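Local coordinates for protein PHOX (PDB 4AMF) that acts as an alkaline phosphatase, hydrolysing phosphomonoesters with a cofactor of two iron and three calcium ions set in a beta-propeller, at residues N469-P474 / L485-D490; V58-N63 / M81-E86. All coordinates share one frame; numbering follows the deposited sequence.

Contact 1: residues N469-P474 / L485-D490. With CA (calcium ion), chain G; CA (calcium ion), chain H; ACP (phosphomethylphosphonic acid adenylate ester), chain C.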
ATOM      1  N   ASN A 469     -20.532  -8.836 -11.086  1.00 16.46           N
ATOM      2  CA  ASN A 469     -19.599  -8.100 -10.216  1.00 15.96           C
ATOM      3  C   ASN A 469     -18.171  -8.603 -10.202  1.00 16.95           C
ATOM      4  O   ASN A 469     -17.376  -8.117  -9.401  1.00 17.16           O
ATOM      5  CB  ASN A 469     -20.128  -8.114  -8.803  1.00 14.78           C
ATOM      6  CG  ASN A 469     -20.075  -9.471  -8.126  1.00 13.54           C
ATOM      7  OD1 ASN A 469     -19.457 -10.430  -8.624  1.00 18.09           O
ATOM      8  ND2 ASN A 469     -20.644  -9.572  -6.951  1.00 14.37           N
ATOM      9  N   MET A 470     -17.868  -9.616 -10.979  1.00 14.03           N
ATOM     10  CA  MET A 470     -16.543 -10.238 -10.958  1.00 14.18           C
ATOM     11  C   MET A 470     -15.361  -9.291 -11.219  1.00 18.76           C
ATOM     12  O   MET A 470     -15.438  -8.343 -12.001  1.00 16.15           O
ATOM     13  CB  MET A 470     -16.495 -11.457 -11.874  1.00 16.44           C
ATOM     14  CG  MET A 470     -16.721 -11.150 -13.319  1.00 18.45           C
ATOM     15  SD  MET A 470     -16.536 -12.645 -14.263  1.00 18.73           S
ATOM     16  CE  MET A 470     -16.750 -12.001 -15.946  1.00 16.59           C
ATOM     17  N   PHE A 471     -14.273  -9.583 -10.535  1.00 12.87           N
ATOM     18  CA  PHE A 471     -13.035  -8.808 -10.560  1.00 12.46           C
ATOM     19  C   PHE A 471     -11.854  -9.738 -10.265  1.00 16.69           C
ATOM     20  O   PHE A 471     -12.040 -10.896  -9.883  1.00 16.51           O
ATOM     21  CB  PHE A 471     -13.123  -7.673  -9.499  1.00 12.85           C
ATOM     22  CG  PHE A 471     -13.330  -8.168  -8.090  1.00 13.06           C
ATOM     23  CD1 PHE A 471     -14.610  -8.420  -7.614  1.00 14.21           C
ATOM     24  CD2 PHE A 471     -12.256  -8.486  -7.281  1.00 15.26           C
ATOM     25  CE1 PHE A 471     -14.820  -8.898  -6.315  1.00 15.29           C
ATOM     26  CE2 PHE A 471     -12.463  -8.960  -5.981  1.00 17.20           C
ATOM     27  CZ  PHE A 471     -13.736  -9.193  -5.526  1.00 14.42           C
ATOM     28  N   ASN A 472     -10.633  -9.228 -10.402  1.00 14.05           N
ATOM     29  CA  ASN A 472      -9.466 -10.015 -10.046  1.00 13.75           C
ATOM     30  C   ASN A 472      -8.438  -9.170  -9.355  1.00 15.88           C
ATOM     31  O   ASN A 472      -8.316  -7.965  -9.595  1.00 14.37           O
ATOM     32  CB  ASN A 472      -8.839 -10.750 -11.221  1.00 14.47           C
ATOM     33  CG  ASN A 472      -7.979  -9.899 -12.113  1.00 14.70           C
ATOM     34  OD1 ASN A 472      -6.741  -9.898 -11.993  1.00 16.36           O
ATOM     35  ND2 ASN A 472      -8.605  -9.176 -13.020  1.00 14.63           N
ATOM     36  N   SER A 473      -7.650  -9.832  -8.554  1.00 12.06           N
ATOM     37  CA  SER A 473      -6.536  -9.227  -7.839  1.00 11.17           C
ATOM     38  C   SER A 473      -6.979  -8.012  -7.001  1.00 14.24           C
ATOM     39  O   SER A 473      -6.463  -6.897  -7.185  1.00 14.22           O
ATOM     40  CB  SER A 473      -5.421  -8.835  -8.788  1.00 15.75           C
ATOM     41  OG  SER A 473      -4.956  -9.917  -9.569  1.00 17.25           O
ATOM     42  N   PRO A 474      -7.822  -8.236  -5.985  1.00 11.26           N
ATOM     43  CA  PRO A 474      -8.105  -7.147  -5.033  1.00 12.33           C
ATOM     44  C   PRO A 474      -6.781  -6.774  -4.371  1.00 13.21           C
ATOM     45  O   PRO A 474      -5.936  -7.644  -4.122  1.00 13.44           O
ATOM     46  CB  PRO A 474      -9.096  -7.778  -4.061  1.00 14.81           C
ATOM     47  CG  PRO A 474      -8.755  -9.235  -4.095  1.00 16.41           C
ATOM     48  CD  PRO A 474      -8.374  -9.525  -5.516  1.00 12.76           C
ATOM     49  N   LEU A 485     -17.430  -1.485   2.925  1.00 15.38           N
ATOM     50  CA  LEU A 485     -16.085  -1.917   2.633  1.00 13.66           C
ATOM     51  C   LEU A 485     -15.867  -1.676   1.146  1.00 14.44           C
ATOM     52  O   LEU A 485     -16.478  -2.346   0.310  1.00 14.81           O
ATOM     53  CB  LEU A 485     -15.873  -3.397   2.961  1.00 12.29           C
ATOM     54  CG  LEU A 485     -14.525  -3.962   2.561  1.00 15.69           C
ATOM     55  CD1 LEU A 485     -13.349  -3.246   3.271  1.00 17.60           C
ATOM     56  CD2 LEU A 485     -14.455  -5.429   2.834  1.00 19.64           C
ATOM     57  N   TRP A 486     -14.889  -0.805   0.811  1.00 11.51           N
ATOM     58  CA  TRP A 486     -14.549  -0.486  -0.569  1.00 12.12           C
ATOM     59  C   TRP A 486     -13.348  -1.333  -0.989  1.00 14.71           C
ATOM     60  O   TRP A 486     -12.385  -1.448  -0.224  1.00 14.65           O
ATOM     61  CB  TRP A 486     -14.261   1.015  -0.705  1.00 11.76           C
ATOM     62  CG  TRP A 486     -15.433   1.883  -0.354  1.00 12.61           C
ATOM     63  CD1 TRP A 486     -15.816   2.299   0.892  1.00 14.92           C
ATOM     64  CD2 TRP A 486     -16.436   2.328  -1.252  1.00 13.70           C
ATOM     65  NE1 TRP A 486     -16.978   3.035   0.805  1.00 15.27           N
ATOM     66  CE2 TRP A 486     -17.379   3.072  -0.500  1.00 16.16           C
ATOM     67  CE3 TRP A 486     -16.646   2.167  -2.623  1.00 15.18           C
ATOM     68  CZ2 TRP A 486     -18.503   3.659  -1.086  1.00 16.04           C
ATOM     69  CZ3 TRP A 486     -17.779   2.717  -3.188  1.00 16.53           C
ATOM     70  CH2 TRP A 486     -18.654   3.510  -2.439  1.00 16.62           C
ATOM     71  N   ILE A 487     -13.443  -1.988  -2.142  1.00 10.51           N
ATOM     72  CA  ILE A 487     -12.453  -2.933  -2.644  1.00  9.45           C
ATOM     73  C   ILE A 487     -11.889  -2.344  -3.927  1.00 14.44           C
ATOM     74  O   ILE A 487     -12.637  -2.099  -4.858  1.00 13.96           O
ATOM     75  CB  ILE A 487     -13.086  -4.317  -2.920  1.00 11.03           C
ATOM     76  CG1 ILE A 487     -13.675  -4.904  -1.644  1.00 11.65           C
ATOM     77  CG2 ILE A 487     -12.044  -5.301  -3.552  1.00 12.48           C
ATOM     78  CD1 ILE A 487     -14.685  -6.001  -1.932  1.00 14.18           C
ATOM     79  N   LEU A 488     -10.558  -2.195  -4.003  1.00 11.55           N
ATOM     80  CA  LEU A 488      -9.907  -1.582  -5.144  1.00  9.68           C
ATOM     81  C   LEU A 488      -9.047  -2.650  -5.809  1.00 12.55           C
ATOM     82  O   LEU A 488      -8.438  -3.458  -5.113  1.00 15.19           O
ATOM     83  CB  LEU A 488      -9.066  -0.396  -4.665  1.00  9.61           C
ATOM     84  CG  LEU A 488      -9.832   0.855  -4.160  1.00 15.01           C
ATOM     85  CD1 LEU A 488     -10.499   0.608  -2.860  1.00 14.92           C
ATOM     86  CD2 LEU A 488      -8.832   2.043  -4.013  1.00 17.04           C
ATOM     87  N   THR A 489      -9.042  -2.718  -7.164  1.00 11.84           N
ATOM     88  CA  THR A 489      -8.316  -3.778  -7.846  1.00 10.99           C
ATOM     89  C   THR A 489      -7.072  -3.325  -8.598  1.00 12.36           C
ATOM     90  O   THR A 489      -6.987  -2.215  -9.147  1.00 11.51           O
ATOM     91  CB  THR A 489      -9.266  -4.610  -8.741  1.00 14.60           C
ATOM     92  OG1 THR A 489      -9.468  -3.953 -10.006  1.00 16.95           O
ATOM     93  CG2 THR A 489     -10.627  -4.875  -8.079  1.00 13.12           C
ATOM     94  N   ASP A 490      -6.130  -4.259  -8.672  1.00 11.74           N
ATOM     95  CA  ASP A 490      -4.882  -4.165  -9.380  1.00 11.94           C
ATOM     96  C   ASP A 490      -4.622  -5.493 -10.037  1.00 15.56           C
ATOM     97  O   ASP A 490      -3.690  -6.214  -9.684  1.00 14.35           O
ATOM     98  CB  ASP A 490      -3.730  -3.799  -8.426  1.00 15.22           C
ATOM     99  CG  ASP A 490      -2.365  -3.824  -9.101  1.00 18.18           C
ATOM    100  OD1 ASP A 490      -2.309  -3.617 -10.347  1.00 15.89           O
ATOM    101  OD2 ASP A 490      -1.354  -4.056  -8.396  1.00 15.28           O
TER
HETATM  102 CA    CA G1593      -0.888  -5.239  -6.365  0.96 13.34          CA
HETATM  103 CA    CA H1594       0.448  -2.604  -8.795  0.78 12.82          CA
HETATM  104  PG  ACP C1589       2.219  -4.012  -6.282  0.81 13.11           P
HETATM  105  O1G ACP C1589       0.761  -3.519  -6.680  0.81 12.20           O
HETATM  106  O2G ACP C1589       3.115  -2.696  -5.874  0.81 12.72           O
HETATM  107  O3G ACP C1589       2.159  -5.112  -5.174  0.81 13.01           O
HETATM  108  PB  ACP C1589       1.788  -5.691  -8.622  0.81 12.96           P
HETATM  109  O1B ACP C1589       0.805  -6.403  -7.781  0.81 14.17           O
HETATM  110  O2B ACP C1589       1.323  -4.734  -9.743  0.81 12.85           O
HETATM  111  C3B ACP C1589       2.979  -4.852  -7.646  0.81 11.40           C
HETATM  112  PA  ACP C1589       3.171  -7.252 -10.664  0.81 18.71           P
HETATM  113  O1A ACP C1589       4.079  -6.172 -11.106  0.81 24.27           O
HETATM  114  O2A ACP C1589       2.152  -7.847 -11.584  0.81 26.70           O
HETATM  115  O3A ACP C1589       2.504  -6.915  -9.297  0.81 14.62           O
HETATM  116  O5' ACP C1589       4.081  -8.573 -10.262  0.81 15.93           O
HETATM  117  C5' ACP C1589       3.530  -9.658  -9.499  0.81 14.67           C
HETATM  118  C4' ACP C1589       4.359  -9.927  -8.270  0.81 13.77           C
HETATM  119  O4' ACP C1589       5.625 -10.489  -8.673  0.81 11.17           O
HETATM  120  C3' ACP C1589       4.695  -8.763  -7.342  0.81 11.79           C
HETATM  121  O3' ACP C1589       4.674  -9.204  -5.982  0.81 11.32           O
HETATM  122  C2' ACP C1589       6.080  -8.332  -7.829  0.81 11.37           C
HETATM  123  O2' ACP C1589       6.799  -7.675  -6.794  0.81 14.98           O
HETATM  124  C1' ACP C1589       6.699  -9.675  -8.234  0.81 12.58           C
HETATM  125  N9  ACP C1589       7.683  -9.604  -9.307  0.81 12.60           N
HETATM  126  C8  ACP C1589       7.676  -8.773 -10.398  0.81 16.09           C
HETATM  127  N7  ACP C1589       8.693  -8.943 -11.208  0.81 18.36           N
HETATM  128  C5  ACP C1589       9.426  -9.956 -10.606  0.81 15.77           C
HETATM  129  C6  ACP C1589      10.659 -10.560 -10.932  0.81 21.61           C
HETATM  130  N6  ACP C1589      11.437 -10.165 -11.944  0.81 21.60           N
HETATM  131  N1  ACP C1589      11.116 -11.535 -10.112  0.81 23.17           N
HETATM  132  C2  ACP C1589      10.394 -11.860  -9.032  0.81 22.36           C
HETATM  133  N3  ACP C1589       9.233 -11.341  -8.615  0.81 18.61           N
HETATM  134  C4  ACP C1589       8.805 -10.386  -9.444  0.81 13.93           C
HETATM  135  O   HOH W   1     -10.533  -6.480 -11.566  1.00 19.93           O
HETATM  136  O   HOH W   2      -2.331  -6.846  -7.173  1.00 12.93           O
HETATM  137  O   HOH W   3       2.224  -2.031 -10.469  1.00 22.63           O
HETATM  138  O   HOH W   4       1.311  -0.571  -7.791  1.00 17.57           O
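The ring of F471 receives the methyl groups T489 CG2 and I487 CG2 obliquely from the neighbouring strand, while N469 O sits in the ring plane at its edge. The contact lies in a beta-propeller blade of four antiparallel strands, where the loop leading into strand 474-479 runs beside the end of strand 485-489. P474 and T489 form a non-hydrogen-bonded antiparallel pair, with CA atoms 4.4 Å apart. Their side chains diverge, yet P474 CB still rests 3.9 Å from I487 CG2, so that the isoleucine branch is shared between proline and phenylalanine.

T489 places OG1 between its backbone N and carbonyl carbon (chi1 82°), which turns CG2 toward F471 CB and CD2. OG1 is held by N505 and by a water that accepts from N472 N at 3.0 Å and donates to T489 OG1. Next to it the loop folds on itself: S473 OG donates to N472 OD1, an oxygen that also takes the backbone NH of D492, and S473 OG is further bonded to N400.

The pairing ends in one nearly straight backbone bond, from D490 N to S473 O (3.0 Å, 174°). It fixes the backbone of D490 where the side chain leaves the blade, and CG, anti to the backbone N (chi1 174°), carries the carboxylate onward to the metals. E383 and D475 contribute to one of the two calcium sites and E528 to the other. D490 O takes a hydrogen bond from a water ligand of one calcium, whereas D490 OD2 bridges both ions, 2.4 Å from each, and lies 2.8 Å from O1G of the substrate analogue, which spans the same pair.

Contact 2: residues V58-N63 / M81-E86. With FEO (mu-oxo-diiron), chain I; ACP (phosphomethylphosphonic acid adenylate ester), chain C.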
ATOM      1  N   VAL A  58       9.594  19.315  -6.363  1.00 10.63           N
ATOM      2  CA  VAL A  58       8.598  20.291  -5.918  1.00  9.18           C
ATOM      3  C   VAL A  58       7.273  20.140  -6.665  1.00 12.16           C
ATOM      4  O   VAL A  58       6.381  21.023  -6.599  1.00 11.28           O
ATOM      5  CB  VAL A  58       9.136  21.735  -5.925  1.00 12.69           C
ATOM      6  CG1 VAL A  58      10.268  21.877  -4.939  1.00 12.93           C
ATOM      7  CG2 VAL A  58       9.537  22.212  -7.312  1.00 11.95           C
ATOM      8  N   GLN A  59       7.089  18.972  -7.291  1.00  9.69           N
ATOM      9  CA  GLN A  59       5.871  18.644  -7.996  1.00  8.60           C
ATOM     10  C   GLN A  59       5.274  17.367  -7.421  1.00 11.67           C
ATOM     11  O   GLN A  59       6.006  16.521  -6.874  1.00 11.72           O
ATOM     12  CB  GLN A  59       6.163  18.449  -9.485  1.00  9.26           C
ATOM     13  CG  GLN A  59       6.514  19.692 -10.266  1.00  9.51           C
ATOM     14  CD  GLN A  59       7.194  19.429 -11.574  1.00 11.39           C
ATOM     15  OE1 GLN A  59       7.839  18.376 -11.808  1.00 11.92           O
ATOM     16  NE2 GLN A  59       7.167  20.429 -12.440  1.00 13.40           N
ATOM     17  N   PHE A  60       3.960  17.203  -7.589  1.00 10.50           N
ATOM     18  CA  PHE A  60       3.282  16.000  -7.163  1.00 10.18           C
ATOM     19  C   PHE A  60       3.998  14.805  -7.813  1.00 11.39           C
ATOM     20  O   PHE A  60       4.329  14.829  -8.997  1.00 10.91           O
ATOM     21  CB  PHE A  60       1.811  16.087  -7.551  1.00 10.94           C
ATOM     22  CG  PHE A  60       0.953  15.032  -6.917  1.00 11.38           C
ATOM     23  CD1 PHE A  60       0.592  15.124  -5.585  1.00 13.21           C
ATOM     24  CD2 PHE A  60       0.407  14.018  -7.669  1.00 12.40           C
ATOM     25  CE1 PHE A  60      -0.201  14.133  -4.994  1.00 14.50           C
ATOM     26  CE2 PHE A  60      -0.445  13.075  -7.096  1.00 13.50           C
ATOM     27  CZ  PHE A  60      -0.749  13.142  -5.758  1.00 12.65           C
ATOM     28  N   GLY A  61       4.275  13.787  -7.021  1.00 10.89           N
ATOM     29  CA  GLY A  61       5.019  12.619  -7.470  1.00 10.23           C
ATOM     30  C   GLY A  61       4.233  11.754  -8.428  1.00 12.07           C
ATOM     31  O   GLY A  61       3.075  12.043  -8.769  1.00 12.45           O
ATOM     32  N   ASP A  62       4.898  10.704  -8.916  1.00 10.65           N
ATOM     33  CA  ASP A  62       4.296   9.819  -9.890  1.00 11.00           C
ATOM     34  C   ASP A  62       3.578   8.650  -9.226  1.00 12.80           C
ATOM     35  O   ASP A  62       3.713   8.416  -8.023  1.00 12.57           O
ATOM     36  CB  ASP A  62       5.398   9.345 -10.832  1.00 13.12           C
ATOM     37  CG  ASP A  62       4.955   8.979 -12.226  1.00 16.97           C
ATOM     38  OD1 ASP A  62       3.734   8.995 -12.479  1.00 14.85           O
ATOM     39  OD2 ASP A  62       5.850   8.613 -13.059  1.00 17.04           O
ATOM     40  N   ASN A  63       2.788   7.927 -10.001  1.00 12.04           N
ATOM     41  CA  ASN A  63       2.122   6.725  -9.538  1.00  9.88           C
ATOM     42  C   ASN A  63       1.613   6.825  -8.113  1.00 11.87           C
ATOM     43  O   ASN A  63       1.970   6.018  -7.235  1.00 12.44           O
ATOM     44  CB  ASN A  63       3.017   5.517  -9.782  1.00 10.67           C
ATOM     45  CG  ASN A  63       3.212   5.209 -11.244  1.00 13.80           C
ATOM     46  OD1 ASN A  63       2.474   5.669 -12.102  1.00 15.40           O
ATOM     47  ND2 ASN A  63       4.154   4.357 -11.544  1.00 12.51           N
ATOM     48  N   MET A  81      -4.010  16.114   2.873  1.00 13.38           N
ATOM     49  CA  MET A  81      -3.936  14.764   2.352  1.00 11.99           C
ATOM     50  C   MET A  81      -2.473  14.402   2.221  1.00 14.19           C
ATOM     51  O   MET A  81      -1.706  15.201   1.696  1.00 12.58           O
ATOM     52  CB  MET A  81      -4.633  14.649   1.013  1.00 12.82           C
ATOM     53  CG  MET A  81      -6.106  14.907   1.098  1.00 15.26           C
ATOM     54  SD  MET A  81      -7.013  14.748  -0.461  1.00 17.71           S
ATOM     55  CE  MET A  81      -6.893  13.088  -0.718  1.00 15.45           C
ATOM     56  N   ALA A  82      -2.093  13.209   2.675  1.00 11.68           N
ATOM     57  CA  ALA A  82      -0.746  12.670   2.527  1.00 11.45           C
ATOM     58  C   ALA A  82      -0.934  11.521   1.567  1.00 13.03           C
ATOM     59  O   ALA A  82      -1.748  10.623   1.821  1.00 12.10           O
ATOM     60  CB  ALA A  82      -0.218  12.196   3.865  1.00 12.99           C
ATOM     61  N   ILE A  83      -0.270  11.601   0.426  1.00 10.16           N
ATOM     62  CA  ILE A  83      -0.470  10.716  -0.700  1.00  9.42           C
ATOM     63  C   ILE A  83       0.866  10.101  -1.108  1.00 13.21           C
ATOM     64  O   ILE A  83       1.829  10.813  -1.412  1.00 13.54           O
ATOM     65  CB  ILE A  83      -1.062  11.510  -1.886  1.00 11.87           C
ATOM     66  CG1 ILE A  83      -2.426  12.144  -1.525  1.00 12.73           C
ATOM     67  CG2 ILE A  83      -1.212  10.577  -3.103  1.00 12.89           C
ATOM     68  CD1 ILE A  83      -2.747  13.288  -2.341  1.00 11.21           C
ATOM     69  N   ASN A  84       0.936   8.786  -1.122  1.00  8.99           N
ATOM     70  CA  ASN A  84       2.143   8.075  -1.520  1.00  9.28           C
ATOM     71  C   ASN A  84       2.374   8.163  -3.014  1.00 12.33           C
ATOM     72  O   ASN A  84       1.424   8.170  -3.779  1.00 11.66           O
ATOM     73  CB  ASN A  84       2.080   6.620  -1.177  1.00 10.44           C
ATOM     74  CG  ASN A  84       2.105   6.366   0.300  1.00 13.61           C
ATOM     75  OD1 ASN A  84       2.424   7.243   1.117  1.00 13.42           O
ATOM     76  ND2 ASN A  84       1.888   5.141   0.644  1.00 15.02           N
ATOM     77  N   ASN A  85       3.629   8.117  -3.421  1.00  9.94           N
ATOM     78  CA  ASN A  85       4.051   8.120  -4.827  1.00  7.61           C
ATOM     79  C   ASN A  85       4.983   6.894  -4.917  1.00 11.25           C
ATOM     80  O   ASN A  85       6.067   6.901  -4.409  1.00 12.32           O
ATOM     81  CB  ASN A  85       4.744   9.416  -5.185  1.00  9.26           C
ATOM     82  CG  ASN A  85       3.815  10.576  -4.997  1.00 12.14           C
ATOM     83  OD1 ASN A  85       4.077  11.478  -4.188  1.00 14.96           O
ATOM     84  ND2 ASN A  85       2.815  10.629  -5.834  1.00 15.13           N
ATOM     85  N   GLU A  86       4.487   5.813  -5.494  1.00 11.60           N
ATOM     86  CA  GLU A  86       5.167   4.509  -5.394  1.00 10.28           C
ATOM     87  C   GLU A  86       6.336   4.291  -6.306  1.00 14.20           C
ATOM     88  O   GLU A  86       7.357   3.738  -5.877  1.00 14.54           O
ATOM     89  CB  GLU A  86       4.109   3.386  -5.569  1.00 10.03           C
ATOM     90  CG  GLU A  86       4.691   2.006  -5.207  1.00  8.36           C
ATOM     91  CD  GLU A  86       3.816   0.816  -5.477  1.00 13.76           C
ATOM     92  OE1 GLU A  86       3.133   0.800  -6.520  1.00 16.75           O
ATOM     93  OE2 GLU A  86       3.731  -0.045  -4.575  1.00 11.27           O
TER
HETATM   94 FE1  FEO I1595       2.556  -1.624  -4.128  0.87 12.30          FE
HETATM   95 FE2  FEO I1595       1.587  -4.735  -3.246  0.99 12.82          FE
HETATM   96  O   FEO I1595       1.156  -2.915  -3.810  1.00 13.17           O
HETATM   97  PG  ACP C1589       2.219  -4.012  -6.282  0.81 13.11           P
HETATM   98  O1G ACP C1589       0.761  -3.519  -6.680  0.81 12.20           O
HETATM   99  O2G ACP C1589       3.115  -2.696  -5.874  0.81 12.72           O
HETATM  100  O3G ACP C1589       2.159  -5.112  -5.174  0.81 13.01           O
HETATM  101  PB  ACP C1589       1.788  -5.691  -8.622  0.81 12.96           P
HETATM  102  O1B ACP C1589       0.805  -6.403  -7.781  0.81 14.17           O
HETATM  103  O2B ACP C1589       1.323  -4.734  -9.743  0.81 12.85           O
HETATM  104  C3B ACP C1589       2.979  -4.852  -7.646  0.81 11.40           C
HETATM  105  PA  ACP C1589       3.171  -7.252 -10.664  0.81 18.71           P
HETATM  106  O1A ACP C1589       4.079  -6.172 -11.106  0.81 24.27           O
HETATM  107  O2A ACP C1589       2.152  -7.847 -11.584  0.81 26.70           O
HETATM  108  O3A ACP C1589       2.504  -6.915  -9.297  0.81 14.62           O
HETATM  109  O5' ACP C1589       4.081  -8.573 -10.262  0.81 15.93           O
HETATM  110  C5' ACP C1589       3.530  -9.658  -9.499  0.81 14.67           C
HETATM  111  C4' ACP C1589       4.359  -9.927  -8.270  0.81 13.77           C
HETATM  112  O4' ACP C1589       5.625 -10.489  -8.673  0.81 11.17           O
HETATM  113  C3' ACP C1589       4.695  -8.763  -7.342  0.81 11.79           C
HETATM  114  O3' ACP C1589       4.674  -9.204  -5.982  0.81 11.32           O
HETATM  115  C2' ACP C1589       6.080  -8.332  -7.829  0.81 11.37           C
HETATM  116  O2' ACP C1589       6.799  -7.675  -6.794  0.81 14.98           O
HETATM  117  C1' ACP C1589       6.699  -9.675  -8.234  0.81 12.58           C
HETATM  118  N9  ACP C1589       7.683  -9.604  -9.307  0.81 12.60           N
HETATM  119  C8  ACP C1589       7.676  -8.773 -10.398  0.81 16.09           C
HETATM  120  N7  ACP C1589       8.693  -8.943 -11.208  0.81 18.36           N
HETATM  121  C5  ACP C1589       9.426  -9.956 -10.606  0.81 15.77           C
HETATM  122  C6  ACP C1589      10.659 -10.560 -10.932  0.81 21.61           C
HETATM  123  N6  ACP C1589      11.437 -10.165 -11.944  0.81 21.60           N
HETATM  124  N1  ACP C1589      11.116 -11.535 -10.112  0.81 23.17           N
HETATM  125  C2  ACP C1589      10.394 -11.860  -9.032  0.81 22.36           C
HETATM  126  N3  ACP C1589       9.233 -11.341  -8.615  0.81 18.61           N
HETATM  127  C4  ACP C1589       8.805 -10.386  -9.444  0.81 13.93           C
HETATM  128  O   HOH W   5       0.692  -0.601  -5.106  1.00 14.86           O
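Chi1 of F60 (-168°) sets CG anti to the backbone N and carries the ring up to I83, while chi1 of N85 (-61°) keeps CG beside its own N, laying the amide against G61 and one face of that ring. F60 and I83 cross at about a right angle, and F60 CZ lies 3.7 Å from I83 CG2. N85 ND2 stands 4.2 Å off the plane of the F60 ring, nearer its rim than its centre. N85 CG packs 3.4 Å from G61 CA, where a side chain on the glycine would collide with the amide.

N85 ND2 donates to D62 O (3.2 Å), reaching it from above the carbonyl plane along a bent path, and N85 OD1 is bonded to S116. A leucine here would fill much of the same space but is likely to leave D62 O and the S116 hydroxyl without their amide partner. D62 OD1 accepts N63 N from above the carboxylate plane, and D62 OD2 is bonded to T88; the next carbonyl, N63 O, receives E86 N (3.1 Å, 175°).

From this backbone grip the extended side chain of E86 reaches the diiron group, with OE2 2.0 Å from FE1; E190 and C175 also bind iron. The arrangement is that of a propeller strand whose end delivers a metal-binding acid into the active site.

Overall arrangement
The two contacts belong to different four-stranded propeller sheets, with centres 23 Å apart and nearest atoms about 7 Å apart, and they do not touch each other. They meet through the cofactor and the terminal phosphonate group (PG) of the substrate analogue. Contact 2 comes first in the chain and supplies an iron ligand; contact 1 supplies a bridging calcium ligand. In both, a loop carbonyl ahead of one strand receives the backbone NH of the acid just after the neighbouring strand, an analogous hold on E86 and D490. E528, which shares a calcium with D490, lies about 5 Å from the side chain of E86; O1G binds both calcium ions of contact 1 while O2G binds FE1.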